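Xylan esterase 1 (PDB 3FCY) probably hydrolyses acetyl esters of xylan and of cephalosporin C, as a calcium-binding carbohydrate esterase of family CE7 with the alpha/beta-hydrolase fold. Local coordinates at residues V224-S229 and M341-S346; H108-R113 and D200-M205. All coordinates share one frame; numbering follows the deposited sequence.

Contact 1: V224-S229 and M341-S346; sequences VRKVVS and MLELYS. With CA (calcium ion), chain D.
Lys226 and Glu343 supply the charged part of this contact: NZ of Lys226 donates to OE1 of Glu343 over 2.8 Å in a salt bridge, the two side chains crossing at about a right angle. The ammonium comes from the anti side of the carboxylate, 32° out of its plane. Its charge is shared, because Lys226 NZ also pairs with Asp289, which binds Arg225 NH1 as well. A bend in the lysine chain (chi2 -63°) swings CE alongside CB of Glu343, at 3.7 Å.

The apolar contacts lie along the stem of the lysine. CD2 of Leu344 presses on CG of Lys226 at 3.3 Å, tight for two carbons, and also meets CB of Arg225. SD of Met341 lies 3.7 Å from CB of Lys226; the methyl CE of Met341 runs on to CG2 of Val228 at 3.5 Å, also a close carbon pair.

The calcium ion is held by backbone oxygens of the same C-terminal turn, Glu343 O at 2.6 Å and Tyr345 O at 2.5 Å, and by a water. Glu343 serves both sites: its carboxylate takes the lysine, its backbone O the metal.

The contact joins the C-terminal part of helix 333-342 and the type I turn from Leu342 to Tyr345 to the start of strand 226-230. Helix 209-220 packs on Val224, Val227 and Ser229, whereas Val228 meets Phe333, Ala337 and Phe340 of helix 333-342.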
ATOM      1  N   VAL A 224     -32.729 -21.894 -21.735  1.00 26.25           N
ATOM      2  CA  VAL A 224     -31.322 -21.639 -22.045  1.00 25.20           C
ATOM      3  C   VAL A 224     -30.582 -22.973 -22.020  1.00 24.25           C
ATOM      4  O   VAL A 224     -30.639 -23.703 -21.034  1.00 23.91           O
ATOM      5  CB  VAL A 224     -30.696 -20.665 -21.028  1.00 24.70           C
ATOM      6  CG1 VAL A 224     -29.184 -20.631 -21.193  1.00 22.14           C
ATOM      7  CG2 VAL A 224     -31.280 -19.276 -21.234  1.00 23.72           C
ATOM      8  N   ARG A 225     -29.876 -23.265 -23.107  1.00 26.42           N
ATOM      9  CA  ARG A 225     -29.165 -24.533 -23.283  1.00 27.61           C
ATOM     10  C   ARG A 225     -27.733 -24.656 -22.736  1.00 28.26           C
ATOM     11  O   ARG A 225     -27.341 -25.733 -22.267  1.00 26.83           O
ATOM     12  CB  ARG A 225     -29.171 -24.888 -24.776  1.00 27.92           C
ATOM     13  CG  ARG A 225     -28.815 -26.327 -25.085  1.00 32.63           C
ATOM     14  CD  ARG A 225     -29.871 -27.284 -24.550  1.00 35.14           C
ATOM     15  NE  ARG A 225     -29.542 -28.667 -24.878  1.00 39.46           N
ATOM     16  CZ  ARG A 225     -28.511 -29.334 -24.368  1.00 41.85           C
ATOM     17  NH1 ARG A 225     -27.702 -28.748 -23.493  1.00 40.15           N
ATOM     18  NH2 ARG A 225     -28.279 -30.586 -24.749  1.00 41.36           N
ATOM     19  N   LYS A 226     -26.953 -23.577 -22.813  1.00 25.86           N
ATOM     20  CA  LYS A 226     -25.567 -23.582 -22.326  1.00 25.94           C
ATOM     21  C   LYS A 226     -25.297 -22.411 -21.384  1.00 25.25           C
ATOM     22  O   LYS A 226     -25.822 -21.310 -21.577  1.00 23.68           O
ATOM     23  CB  LYS A 226     -24.574 -23.507 -23.496  1.00 27.77           C
ATOM     24  CG  LYS A 226     -24.484 -24.758 -24.362  1.00 33.63           C
ATOM     25  CD  LYS A 226     -23.994 -25.973 -23.596  1.00 34.54           C
ATOM     26  CE  LYS A 226     -23.842 -27.159 -24.536  1.00 36.63           C
ATOM     27  NZ  LYS A 226     -23.499 -28.430 -23.851  1.00 35.36           N
ATOM     28  N   VAL A 227     -24.459 -22.646 -20.378  1.00 24.10           N
ATOM     29  CA  VAL A 227     -24.135 -21.608 -19.403  1.00 23.46           C
ATOM     30  C   VAL A 227     -22.655 -21.566 -19.035  1.00 22.95           C
ATOM     31  O   VAL A 227     -22.097 -22.557 -18.564  1.00 21.30           O
ATOM     32  CB  VAL A 227     -24.923 -21.808 -18.087  1.00 24.32           C
ATOM     33  CG1 VAL A 227     -24.742 -20.596 -17.182  1.00 24.60           C
ATOM     34  CG2 VAL A 227     -26.397 -22.062 -18.384  1.00 24.67           C
ATOM     35  N   VAL A 228     -22.019 -20.423 -19.264  1.00 21.75           N
ATOM     36  CA  VAL A 228     -20.619 -20.258 -18.891  1.00 22.57           C
ATOM     37  C   VAL A 228     -20.595 -19.182 -17.813  1.00 22.07           C
ATOM     38  O   VAL A 228     -20.944 -18.024 -18.062  1.00 22.11           O
ATOM     39  CB  VAL A 228     -19.729 -19.833 -20.083  1.00 22.32           C
ATOM     40  CG1 VAL A 228     -18.308 -19.548 -19.592  1.00 20.74           C
ATOM     41  CG2 VAL A 228     -19.690 -20.954 -21.134  1.00 22.42           C
ATOM     42  N   SER A 229     -20.210 -19.585 -16.608  1.00 21.94           N
ATOM     43  CA  SER A 229     -20.149 -18.680 -15.467  1.00 22.45           C
ATOM     44  C   SER A 229     -18.736 -18.633 -14.900  1.00 22.32           C
ATOM     45  O   SER A 229     -18.269 -19.584 -14.268  1.00 21.41           O
ATOM     46  CB  SER A 229     -21.136 -19.143 -14.395  1.00 21.59           C
ATOM     47  OG  SER A 229     -21.190 -18.229 -13.318  1.00 22.79           O
ATOM     48  N   MET A 341     -19.422 -23.677 -26.003  1.00 23.48           N
ATOM     49  CA  MET A 341     -20.541 -23.007 -26.661  1.00 24.53           C
ATOM     50  C   MET A 341     -20.787 -23.571 -28.055  1.00 23.94           C
ATOM     51  O   MET A 341     -21.934 -23.672 -28.490  1.00 23.71           O
ATOM     52  CB  MET A 341     -20.297 -21.495 -26.748  1.00 25.29           C
ATOM     53  CG  MET A 341     -20.567 -20.748 -25.440  1.00 24.88           C
ATOM     54  SD  MET A 341     -22.293 -20.916 -24.890  1.00 28.18           S
ATOM     55  CE  MET A 341     -22.249 -20.065 -23.318  1.00 27.17           C
ATOM     56  N   LEU A 342     -19.712 -23.933 -28.750  1.00 22.53           N
ATOM     57  CA  LEU A 342     -19.835 -24.495 -30.088  1.00 23.97           C
ATOM     58  C   LEU A 342     -20.650 -25.785 -30.052  1.00 23.49           C
ATOM     59  O   LEU A 342     -21.145 -26.242 -31.082  1.00 24.15           O
ATOM     60  CB  LEU A 342     -18.449 -24.738 -30.701  1.00 23.29           C
ATOM     61  CG  LEU A 342     -17.758 -23.451 -31.176  1.00 24.94           C
ATOM     62  CD1 LEU A 342     -16.333 -23.736 -31.644  1.00 20.66           C
ATOM     63  CD2 LEU A 342     -18.584 -22.837 -32.306  1.00 26.62           C
ATOM     64  N   GLU A 343     -20.792 -26.363 -28.860  1.00 24.18           N
ATOM     65  CA  GLU A 343     -21.589 -27.575 -28.679  1.00 25.74           C
ATOM     66  C   GLU A 343     -23.069 -27.284 -28.963  1.00 26.84           C
ATOM     67  O   GLU A 343     -23.896 -28.186 -28.936  1.00 25.30           O
ATOM     68  CB  GLU A 343     -21.462 -28.100 -27.239  1.00 26.14           C
ATOM     69  CG  GLU A 343     -20.177 -28.868 -26.926  1.00 28.74           C
ATOM     70  CD  GLU A 343     -20.071 -29.258 -25.449  1.00 30.05           C
ATOM     71  OE1 GLU A 343     -21.113 -29.518 -24.806  1.00 29.61           O
ATOM     72  OE2 GLU A 343     -18.937 -29.320 -24.934  1.00 31.59           O
ATOM     73  N   LEU A 344     -23.419 -26.024 -29.206  1.00 26.44           N
ATOM     74  CA  LEU A 344     -24.815 -25.689 -29.486  1.00 25.21           C
ATOM     75  C   LEU A 344     -25.240 -26.144 -30.888  1.00 25.18           C
ATOM     76  O   LEU A 344     -26.420 -26.381 -31.140  1.00 26.09           O
ATOM     77  CB  LEU A 344     -25.047 -24.181 -29.319  1.00 23.71           C
ATOM     78  CG  LEU A 344     -25.020 -23.713 -27.858  1.00 23.42           C
ATOM     79  CD1 LEU A 344     -25.021 -22.187 -27.782  1.00 22.32           C
ATOM     80  CD2 LEU A 344     -26.224 -24.298 -27.122  1.00 20.58           C
ATOM     81  N   TYR A 345     -24.276 -26.255 -31.795  1.00 24.63           N
ATOM     82  CA  TYR A 345     -24.545 -26.699 -33.163  1.00 24.35           C
ATOM     83  C   TYR A 345     -24.739 -28.202 -33.151  1.00 25.19           C
ATOM     84  O   TYR A 345     -24.364 -28.842 -32.202  1.00 23.12           O
ATOM     85  CB  TYR A 345     -23.357 -26.394 -34.065  1.00 22.40           C
ATOM     86  CG  TYR A 345     -23.330 -24.992 -34.596  1.00 23.28           C
ATOM     87  CD1 TYR A 345     -22.343 -24.092 -34.194  1.00 22.70           C
ATOM     88  CD2 TYR A 345     -24.267 -24.573 -35.542  1.00 22.25           C
ATOM     89  CE1 TYR A 345     -22.286 -22.809 -34.727  1.00 24.16           C
ATOM     90  CE2 TYR A 345     -24.218 -23.295 -36.083  1.00 22.54           C
ATOM     91  CZ  TYR A 345     -23.224 -22.420 -35.672  1.00 23.70           C
ATOM     92  OH  TYR A 345     -23.162 -21.163 -36.214  1.00 27.42           O
ATOM     93  N   SER A 346     -25.317 -28.780 -34.194  1.00 26.09           N
ATOM     94  CA  SER A 346     -25.468 -30.231 -34.192  1.00 28.49           C
ATOM     95  C   SER A 346     -24.273 -30.867 -34.900  1.00 30.62           C
ATOM     96  O   SER A 346     -23.356 -30.110 -35.288  1.00 30.67           O
ATOM     97  CB  SER A 346     -26.776 -30.645 -34.867  1.00 26.62           C
ATOM     98  OG  SER A 346     -27.864 -30.449 -33.983  1.00 25.99           O
ATOM     99  OXT SER A 346     -24.254 -32.108 -35.044  1.00 33.05           O
TER
HETATM  100 CA    CA D 321     -23.365 -30.299 -30.399  0.50 27.59          CA
HETATM  101  O   HOH W   1     -20.934 -29.991 -31.627  1.00 32.04           O

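Contact 2: H108-R113 and D200-M205; sequences HPALIR and DRVGVM
Strands 108-113 and 202-205 run parallel, their axes 4.6 Å apart at closest approach and inclined by 21°. Four hydrogen bonds form the ladder. Ala110 receives and gives: its N donates to Arg201 O (3.0 Å), and its O accepts from Gly203 N (2.9 Å) in a nearly straight bond, 170° at the hydrogen. Ile112 repeats the pattern, N to Gly203 O and O from Met205 N. CA-H...O contacts fill in between, such as Leu111 CA to Gly203 O.

On the face with Leu111, Arg113 and Met205, the methionine is extended through CG and SD and then bends (chi3 60°), which brings CE over one face of the Arg113 guanidinium, offset toward the rim. At 3.0 Å above the plane this packing is unusually tight, and the exact height is doubtful. The same methyl touches CD2 of Leu111 at 3.5 Å. CD1 of that leucine lies 3.6 Å from Gly203 O, over the backbone of the glycine.

Ala110, Ile112, Val202 and Val204 form the other face. Ile112 CD1 reaches back to Val202 CG1 at 4.1 Å, and its CB meets CG1 of Val204. At the start of the pair, the Pro109 ring and the first carbons of Arg201 lie side by side, CG to CB 3.9 Å; the arginine's guanidinium turns away to Asp198 and to the C-terminal residues Leu344 and Ser346.

The pair belongs to the central sheet of the alpha/beta-hydrolase fold. Helix 176-192 packs on Ala110, Ile112 and Val202, strand 136-140 flanks strand 108-114, and strand 226-230 flanks strand 202-207.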
ATOM      1  N   HIS A 108     -29.789 -20.321 -36.306  1.00 29.69           N
ATOM      2  CA  HIS A 108     -28.530 -20.784 -35.729  1.00 28.04           C
ATOM      3  C   HIS A 108     -28.465 -20.452 -34.240  1.00 26.61           C
ATOM      4  O   HIS A 108     -29.392 -19.856 -33.694  1.00 23.79           O
ATOM      5  CB  HIS A 108     -27.367 -20.127 -36.474  1.00 27.89           C
ATOM      6  CG  HIS A 108     -27.530 -18.650 -36.655  1.00 29.13           C
ATOM      7  ND1 HIS A 108     -27.539 -17.768 -35.595  1.00 27.32           N
ATOM      8  CD2 HIS A 108     -27.723 -17.904 -37.768  1.00 27.83           C
ATOM      9  CE1 HIS A 108     -27.731 -16.542 -36.049  1.00 26.23           C
ATOM     10  NE2 HIS A 108     -27.846 -16.597 -37.364  1.00 27.97           N
ATOM     11  N   PRO A 109     -27.372 -20.846 -33.561  1.00 25.35           N
ATOM     12  CA  PRO A 109     -27.247 -20.559 -32.128  1.00 25.21           C
ATOM     13  C   PRO A 109     -27.069 -19.078 -31.828  1.00 24.19           C
ATOM     14  O   PRO A 109     -26.765 -18.274 -32.715  1.00 23.08           O
ATOM     15  CB  PRO A 109     -26.016 -21.371 -31.711  1.00 26.53           C
ATOM     16  CG  PRO A 109     -25.980 -22.490 -32.714  1.00 25.12           C
ATOM     17  CD  PRO A 109     -26.309 -21.768 -33.995  1.00 25.02           C
ATOM     18  N   ALA A 110     -27.258 -18.726 -30.562  1.00 24.57           N
ATOM     19  CA  ALA A 110     -27.096 -17.353 -30.117  1.00 24.66           C
ATOM     20  C   ALA A 110     -26.418 -17.368 -28.754  1.00 25.24           C
ATOM     21  O   ALA A 110     -26.580 -18.311 -27.970  1.00 24.42           O
ATOM     22  CB  ALA A 110     -28.455 -16.658 -30.024  1.00 23.08           C
ATOM     23  N   LEU A 111     -25.639 -16.329 -28.486  1.00 24.81           N
ATOM     24  CA  LEU A 111     -24.950 -16.201 -27.213  1.00 24.03           C
ATOM     25  C   LEU A 111     -25.334 -14.864 -26.595  1.00 22.86           C
ATOM     26  O   LEU A 111     -25.350 -13.843 -27.282  1.00 22.76           O
ATOM     27  CB  LEU A 111     -23.431 -16.249 -27.413  1.00 22.15           C
ATOM     28  CG  LEU A 111     -22.573 -15.866 -26.189  1.00 21.46           C
ATOM     29  CD1 LEU A 111     -22.693 -16.931 -25.105  1.00 21.57           C
ATOM     30  CD2 LEU A 111     -21.116 -15.723 -26.611  1.00 21.73           C
ATOM     31  N   ILE A 112     -25.657 -14.876 -25.306  1.00 22.54           N
ATOM     32  CA  ILE A 112     -26.004 -13.648 -24.602  1.00 22.55           C
ATOM     33  C   ILE A 112     -24.946 -13.409 -23.523  1.00 22.90           C
ATOM     34  O   ILE A 112     -24.801 -14.206 -22.594  1.00 22.51           O
ATOM     35  CB  ILE A 112     -27.387 -13.736 -23.920  1.00 22.99           C
ATOM     36  CG1 ILE A 112     -28.461 -14.113 -24.945  1.00 24.38           C
ATOM     37  CG2 ILE A 112     -27.735 -12.387 -23.292  1.00 22.88           C
ATOM     38  CD1 ILE A 112     -29.842 -14.352 -24.328  1.00 23.39           C
ATOM     39  N   ARG A 113     -24.199 -12.318 -23.657  1.00 21.25           N
ATOM     40  CA  ARG A 113     -23.160 -11.988 -22.687  1.00 21.62           C
ATOM     41  C   ARG A 113     -23.645 -10.977 -21.655  1.00 22.10           C
ATOM     42  O   ARG A 113     -24.419 -10.069 -21.968  1.00 21.63           O
ATOM     43  CB  ARG A 113     -21.923 -11.415 -23.394  1.00 20.82           C
ATOM     44  CG  ARG A 113     -20.955 -12.443 -23.951  1.00 21.19           C
ATOM     45  CD  ARG A 113     -19.765 -11.732 -24.593  1.00 23.34           C
ATOM     46  NE  ARG A 113     -18.635 -12.620 -24.865  1.00 24.61           N
ATOM     47  CZ  ARG A 113     -17.875 -13.180 -23.926  1.00 27.15           C
ATOM     48  NH1 ARG A 113     -18.119 -12.948 -22.641  1.00 26.31           N
ATOM     49  NH2 ARG A 113     -16.858 -13.961 -24.270  1.00 25.33           N
ATOM     50  N   ASP A 200     -33.716 -23.364 -29.269  1.00 29.24           N
ATOM     51  CA  ASP A 200     -33.160 -24.463 -28.481  1.00 29.60           C
ATOM     52  C   ASP A 200     -31.633 -24.465 -28.484  1.00 27.87           C
ATOM     53  O   ASP A 200     -31.012 -25.377 -27.941  1.00 27.29           O
ATOM     54  CB  ASP A 200     -33.646 -25.822 -29.004  1.00 34.88           C
ATOM     55  CG  ASP A 200     -35.130 -26.042 -28.784  1.00 39.09           C
ATOM     56  OD1 ASP A 200     -35.653 -25.619 -27.730  1.00 41.47           O
ATOM     57  OD2 ASP A 200     -35.770 -26.659 -29.665  1.00 42.61           O
ATOM     58  N   ARG A 201     -31.032 -23.451 -29.100  1.00 26.29           N
ATOM     59  CA  ARG A 201     -29.577 -23.360 -29.174  1.00 25.52           C
ATOM     60  C   ARG A 201     -29.077 -21.998 -28.668  1.00 25.14           C
ATOM     61  O   ARG A 201     -28.350 -21.289 -29.368  1.00 24.62           O
ATOM     62  CB  ARG A 201     -29.122 -23.589 -30.624  1.00 27.27           C
ATOM     63  CG  ARG A 201     -29.591 -24.924 -31.235  1.00 27.92           C
ATOM     64  CD  ARG A 201     -29.197 -25.044 -32.708  1.00 27.26           C
ATOM     65  NE  ARG A 201     -29.830 -26.190 -33.371  1.00 29.49           N
ATOM     66  CZ  ARG A 201     -29.349 -27.433 -33.378  1.00 28.08           C
ATOM     67  NH1 ARG A 201     -28.210 -27.724 -32.760  1.00 27.37           N
ATOM     68  NH2 ARG A 201     -30.015 -28.392 -34.009  1.00 27.34           N
ATOM     69  N   VAL A 202     -29.478 -21.635 -27.453  1.00 25.05           N
ATOM     70  CA  VAL A 202     -29.077 -20.358 -26.864  1.00 24.48           C
ATOM     71  C   VAL A 202     -28.208 -20.555 -25.625  1.00 23.99           C
ATOM     72  O   VAL A 202     -28.538 -21.341 -24.740  1.00 23.19           O
ATOM     73  CB  VAL A 202     -30.312 -19.497 -26.468  1.00 25.21           C
ATOM     74  CG1 VAL A 202     -29.859 -18.228 -25.747  1.00 23.94           C
ATOM     75  CG2 VAL A 202     -31.114 -19.123 -27.708  1.00 22.47           C
ATOM     76  N   GLY A 203     -27.091 -19.833 -25.582  1.00 23.40           N
ATOM     77  CA  GLY A 203     -26.187 -19.914 -24.452  1.00 22.34           C
ATOM     78  C   GLY A 203     -25.977 -18.541 -23.834  1.00 22.21           C
ATOM     79  O   GLY A 203     -26.165 -17.515 -24.495  1.00 20.99           O
ATOM     80  N   VAL A 204     -25.600 -18.517 -22.560  1.00 22.47           N
ATOM     81  CA  VAL A 204     -25.352 -17.261 -21.857  1.00 22.70           C
ATOM     82  C   VAL A 204     -23.985 -17.362 -21.191  1.00 24.29           C
ATOM     83  O   VAL A 204     -23.564 -18.448 -20.785  1.00 23.12           O
ATOM     84  CB  VAL A 204     -26.446 -16.978 -20.796  1.00 23.21           C
ATOM     85  CG1 VAL A 204     -27.821 -16.975 -21.461  1.00 21.60           C
ATOM     86  CG2 VAL A 204     -26.401 -18.017 -19.695  1.00 23.51           C
ATOM     87  N   MET A 205     -23.299 -16.230 -21.069  1.00 25.08           N
ATOM     88  CA  MET A 205     -21.960 -16.225 -20.495  1.00 24.20           C
ATOM     89  C   MET A 205     -21.560 -14.881 -19.895  1.00 23.08           C
ATOM     90  O   MET A 205     -22.060 -13.834 -20.298  1.00 21.96           O
ATOM     91  CB  MET A 205     -20.967 -16.624 -21.592  1.00 24.64           C
ATOM     92  CG  MET A 205     -19.501 -16.490 -21.242  1.00 28.28           C
ATOM     93  SD  MET A 205     -18.472 -17.187 -22.563  1.00 31.92           S
ATOM     94  CE  MET A 205     -18.960 -16.168 -23.917  1.00 29.13           C
TER

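The centres of contacts 1 and 2 lie about 6 Å apart, and both reach the same sheet, in which strands 108-114, 202-207 and 226-230 are successive parallel neighbours. Along the chain they come in series: contact 2 closes before contact 1 opens. Arg225 N, just before strand 226-230, probably hydrogen-bonds to Val202 O, at the start of strand 202-207. Arg201 NH1 reaches Leu344 O at 2.8 Å, tying contact 2 to the calcium-bearing C-terminal turn. Met341 also packs on Leu111 and Met205, and Tyr345 on Pro109, so the C-terminal segment spans all three strands. Strand 202-207 leads into the probable nucleophile elbow at Ser208, the predicted nucleophile, about 12 Å from Val228 between side chains.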